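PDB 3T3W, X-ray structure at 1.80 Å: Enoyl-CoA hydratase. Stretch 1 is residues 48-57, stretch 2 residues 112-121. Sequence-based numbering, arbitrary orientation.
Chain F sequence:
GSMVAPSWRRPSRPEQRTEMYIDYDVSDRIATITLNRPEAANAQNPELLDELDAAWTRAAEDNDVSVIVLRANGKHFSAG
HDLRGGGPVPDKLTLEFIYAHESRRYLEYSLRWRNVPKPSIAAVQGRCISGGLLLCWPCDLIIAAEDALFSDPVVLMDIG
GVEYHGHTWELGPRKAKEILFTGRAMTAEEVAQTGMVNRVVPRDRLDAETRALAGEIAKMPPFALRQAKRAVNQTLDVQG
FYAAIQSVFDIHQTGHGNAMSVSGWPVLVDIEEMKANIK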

# COMPACT_ATOMS: atom_id res chain seq x y z
N LEU F 48 -25.81 -5.64 24.97
CA LEU F 48 -25.43 -6.93 24.39
C LEU F 48 -23.98 -6.90 23.87
O LEU F 48 -23.21 -7.81 24.08
N LEU F 49 -23.64 -5.84 23.15
CA LEU F 49 -22.29 -5.74 22.57
C LEU F 49 -21.21 -5.61 23.64
O LEU F 49 -20.15 -6.24 23.54
N ASP F 50 -21.49 -4.86 24.71
CA ASP F 50 -20.56 -4.81 25.85
C ASP F 50 -20.36 -6.19 26.49
O ASP F 50 -19.24 -6.59 26.82
N GLU F 51 -21.46 -6.94 26.62
CA GLU F 51 -21.40 -8.25 27.23
C GLU F 51 -20.65 -9.25 26.32
O GLU F 51 -19.86 -10.11 26.78
N LEU F 52 -20.90 -9.12 25.02
CA LEU F 52 -20.23 -9.97 24.03
C LEU F 52 -18.73 -9.67 24.03
O LEU F 52 -17.88 -10.59 24.00
N ASP F 53 -18.38 -8.38 24.06
CA ASP F 53 -16.96 -8.00 24.15
C ASP F 53 -16.27 -8.59 25.39
O ASP F 53 -15.13 -9.10 25.33
N ALA F 54 -16.98 -8.56 26.52
CA ALA F 54 -16.44 -9.12 27.75
C ALA F 54 -16.18 -10.62 27.62
O ALA F 54 -15.20 -11.14 28.16
N ALA F 55 -17.08 -11.33 26.93
CA ALA F 55 -16.98 -12.77 26.69
C ALA F 55 -15.74 -13.08 25.81
O ALA F 55 -14.97 -14.00 26.08
N TRP F 56 -15.54 -12.30 24.74
CA TRP F 56 -14.34 -12.47 23.92
C TRP F 56 -13.08 -12.27 24.74
O TRP F 56 -12.12 -13.03 24.62
N THR F 57 -13.08 -11.26 25.58
CA THR F 57 -11.93 -10.99 26.45
C THR F 57 -11.70 -12.13 27.43
O THR F 57 -10.55 -12.60 27.62
N ARG F 112 -11.03 -5.66 17.58
CA ARG F 112 -10.45 -6.33 18.70
C ARG F 112 -10.73 -7.83 18.63
O ARG F 112 -9.81 -8.64 18.82
N TRP F 113 -11.96 -8.22 18.28
CA TRP F 113 -12.26 -9.66 18.17
C TRP F 113 -11.47 -10.32 17.04
O TRP F 113 -10.95 -11.45 17.19
N ARG F 114 -11.39 -9.63 15.91
CA ARG F 114 -10.61 -10.06 14.77
C ARG F 114 -9.19 -10.43 15.18
O ARG F 114 -8.63 -11.41 14.64
N ASN F 115 -8.61 -9.65 16.08
CA ASN F 115 -7.20 -9.78 16.47
C ASN F 115 -6.93 -10.69 17.67
O ASN F 115 -5.76 -10.89 18.05
N VAL F 116 -7.98 -11.25 18.29
CA VAL F 116 -7.73 -12.14 19.41
C VAL F 116 -6.83 -13.29 18.93
O VAL F 116 -7.12 -13.88 17.89
N PRO F 117 -5.73 -13.60 19.65
CA PRO F 117 -4.71 -14.50 19.10
C PRO F 117 -4.97 -15.98 19.31
O PRO F 117 -4.05 -16.73 19.67
N LYS F 118 -6.23 -16.40 19.14
CA LYS F 118 -6.66 -17.79 19.20
C LYS F 118 -7.64 -17.98 18.04
O LYS F 118 -8.31 -17.03 17.64
N PRO F 119 -7.75 -19.21 17.48
CA PRO F 119 -8.71 -19.45 16.42
C PRO F 119 -10.13 -19.25 16.88
O PRO F 119 -10.45 -19.60 18.02
N SER F 120 -10.96 -18.67 16.01
CA SER F 120 -12.38 -18.48 16.28
C SER F 120 -13.22 -18.93 15.11
O SER F 120 -12.85 -18.79 13.93
N ILE F 121 -14.38 -19.46 15.44
CA ILE F 121 -15.29 -20.00 14.45
C ILE F 121 -16.69 -19.48 14.72
O ILE F 121 -17.18 -19.60 15.85

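A helix and a helix-turn-strand segment far apart in sequence can be locked together by a few large, flat side chains, with smaller neighbours packed against them; this pair of stretches is a compact example. The backbones come closest at Trp56 and Trp113, whose CA atoms lie 6.7 Å apart, and both residues direct their CA-to-CB bonds toward the opposing stretch. Their chi1 angles are both m, yet chi2 differs sharply, 94° in Trp56 and -25° in Trp113. With these rotamers the two indoles form a face-to-face stack: the five-membered rings have centroids 3.7 Å apart and planes inclined by only 8°, with Trp56 CG 3.4 Å from Trp113 CD1. The plates are offset, so the six-membered ring of Trp56 is met over its face by Trp113 CB, 3.7 Å from the ring centroid, in a CH-pi contact.

The benzo rings extend away from the stacked five-membered rings in different directions, and each meets its own set of neighbours. That of Trp113 reaches the first helix where Leu52 (t, p) places CD2 3.8 Å from Trp113 CH2, and Leu49 (m, t) brings CD2 to 4.2 Å from the same CH2, at the ring edge. That of Trp56 extends toward the turn and strand of the second stretch: Val116 (t) sets CG2 4.0 Å from Trp56 CE3, and Ser120 (p) sets CB 3.7 Å from Trp56 CH2.

The N-H of Trp113 also finds a polar partner. The CA-to-CB bond of Asp53 (chi1 t) points sideways to the second stretch, but its carboxylate lies nearer, and OD1 accepts a hydrogen bond from Trp113 NE1 at 2.9 Å. Arg112 (chi1 t) completes the arrangement in a salt bridge, its guanidinium meeting the carboxylate edge-on: Arg112 NE donates to Asp53 OD1 at 3.2 Å and Arg112 NH1 to Asp53 OD2 at 2.9 Å. One carboxylate thus ties down both the stacked indole and the neighbouring arginine.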

# COMPACT_ATOMS: atom_id res chain seq x y z
CB LEU F 48 -26.42 -7.34 23.29
CG LEU F 48 -26.20 -8.72 22.65
CD1 LEU F 48 -27.53 -9.32 22.18
CD2 LEU F 48 -25.17 -8.65 21.52
CB LEU F 49 -22.26 -4.57 21.59
CG LEU F 49 -22.99 -4.83 20.27
CD1 LEU F 49 -23.13 -3.53 19.46
CD2 LEU F 49 -22.25 -5.88 19.46
CB ASP F 50 -21.02 -3.83 26.93
CG ASP F 50 -21.00 -2.38 26.49
OD1 ASP F 50 -20.39 -2.04 25.45
OD2 ASP F 50 -21.66 -1.58 27.20
CB GLU F 51 -22.84 -8.70 27.55
CG GLU F 51 -22.93 -9.90 28.42
CD GLU F 51 -24.36 -10.32 28.80
OE1 GLU F 51 -25.33 -9.56 28.54
OE2 GLU F 51 -24.48 -11.44 29.35
CB LEU F 52 -20.82 -9.70 22.63
CG LEU F 52 -20.22 -10.44 21.43
CD1 LEU F 52 -20.19 -11.97 21.70
CD2 LEU F 52 -20.97 -10.17 20.11
CB ASP F 53 -16.80 -6.48 24.14
CG ASP F 53 -15.35 -6.07 24.04
OD1 ASP F 53 -14.61 -6.50 23.11
OD2 ASP F 53 -14.94 -5.32 24.92
CB ALA F 54 -17.37 -8.82 28.94
CB ALA F 55 -18.26 -13.29 26.01
CB TRP F 56 -14.34 -11.48 22.78
CG TRP F 56 -15.11 -11.91 21.56
CD1 TRP F 56 -16.42 -11.64 21.23
CD2 TRP F 56 -14.55 -12.65 20.41
NE1 TRP F 56 -16.72 -12.17 19.99
CE2 TRP F 56 -15.62 -12.78 19.45
CE3 TRP F 56 -13.31 -13.19 20.12
CZ2 TRP F 56 -15.44 -13.43 18.23
CZ3 TRP F 56 -13.12 -13.84 18.90
CH2 TRP F 56 -14.16 -13.97 17.98
CB THR F 57 -12.11 -9.64 27.17
OG1 THR F 57 -12.04 -8.60 26.21
CG2 THR F 57 -11.02 -9.48 28.27
CB ARG F 112 -11.02 -5.77 20.02
CG ARG F 112 -10.45 -6.53 21.18
CD ARG F 112 -10.42 -5.72 22.42
NE ARG F 112 -11.70 -5.21 22.88
CZ ARG F 112 -12.01 -3.91 22.95
NH1 ARG F 112 -13.17 -3.53 23.49
NH2 ARG F 112 -11.19 -2.98 22.48
CB TRP F 113 -13.74 -9.86 17.94
CG TRP F 113 -14.58 -9.19 18.99
CD1 TRP F 113 -14.25 -8.87 20.31
CD2 TRP F 113 -15.94 -8.70 18.80
NE1 TRP F 113 -15.31 -8.22 20.93
CE2 TRP F 113 -16.36 -8.12 20.07
CE3 TRP F 113 -16.82 -8.70 17.72
CZ2 TRP F 113 -17.62 -7.53 20.23
CZ3 TRP F 113 -18.07 -8.12 17.89
CH2 TRP F 113 -18.46 -7.55 19.13
CB ARG F 114 -10.62 -8.97 13.68
CG ARG F 114 -9.94 -9.34 12.37
CD ARG F 114 -8.52 -8.79 12.30
NE ARG F 114 -8.00 -8.91 10.93
CZ ARG F 114 -6.79 -8.49 10.55
NH1 ARG F 114 -5.95 -7.97 11.46
NH2 ARG F 114 -6.44 -8.62 9.27
CB ASN F 115 -6.60 -8.39 16.68
CG ASN F 115 -6.45 -7.64 15.36
OD1 ASN F 115 -5.93 -8.22 14.39
ND2 ASN F 115 -6.88 -6.37 15.32
CB VAL F 116 -9.06 -12.66 20.04
CG1 VAL F 116 -8.82 -13.88 20.95
CG2 VAL F 116 -9.77 -11.54 20.76
CB PRO F 117 -3.45 -14.03 19.82
CG PRO F 117 -3.96 -13.63 21.16
CD PRO F 117 -5.24 -12.91 20.86
CB LYS F 118 -7.42 -18.06 20.50
CG LYS F 118 -6.61 -17.81 21.75
CD LYS F 118 -7.37 -18.20 23.00
CE LYS F 118 -6.50 -17.91 24.21
NZ LYS F 118 -7.13 -18.28 25.51
CB PRO F 119 -8.49 -20.92 16.06
CG PRO F 119 -7.04 -21.15 16.39
CD PRO F 119 -6.85 -20.35 17.67
CB SER F 120 -12.70 -17.03 16.61
OG SER F 120 -12.31 -16.17 15.52
CB ILE F 121 -15.34 -21.55 14.53
CG1 ILE F 121 -13.94 -22.18 14.45
CG2 ILE F 121 -16.25 -22.10 13.43
CD1 ILE F 121 -13.85 -23.69 14.80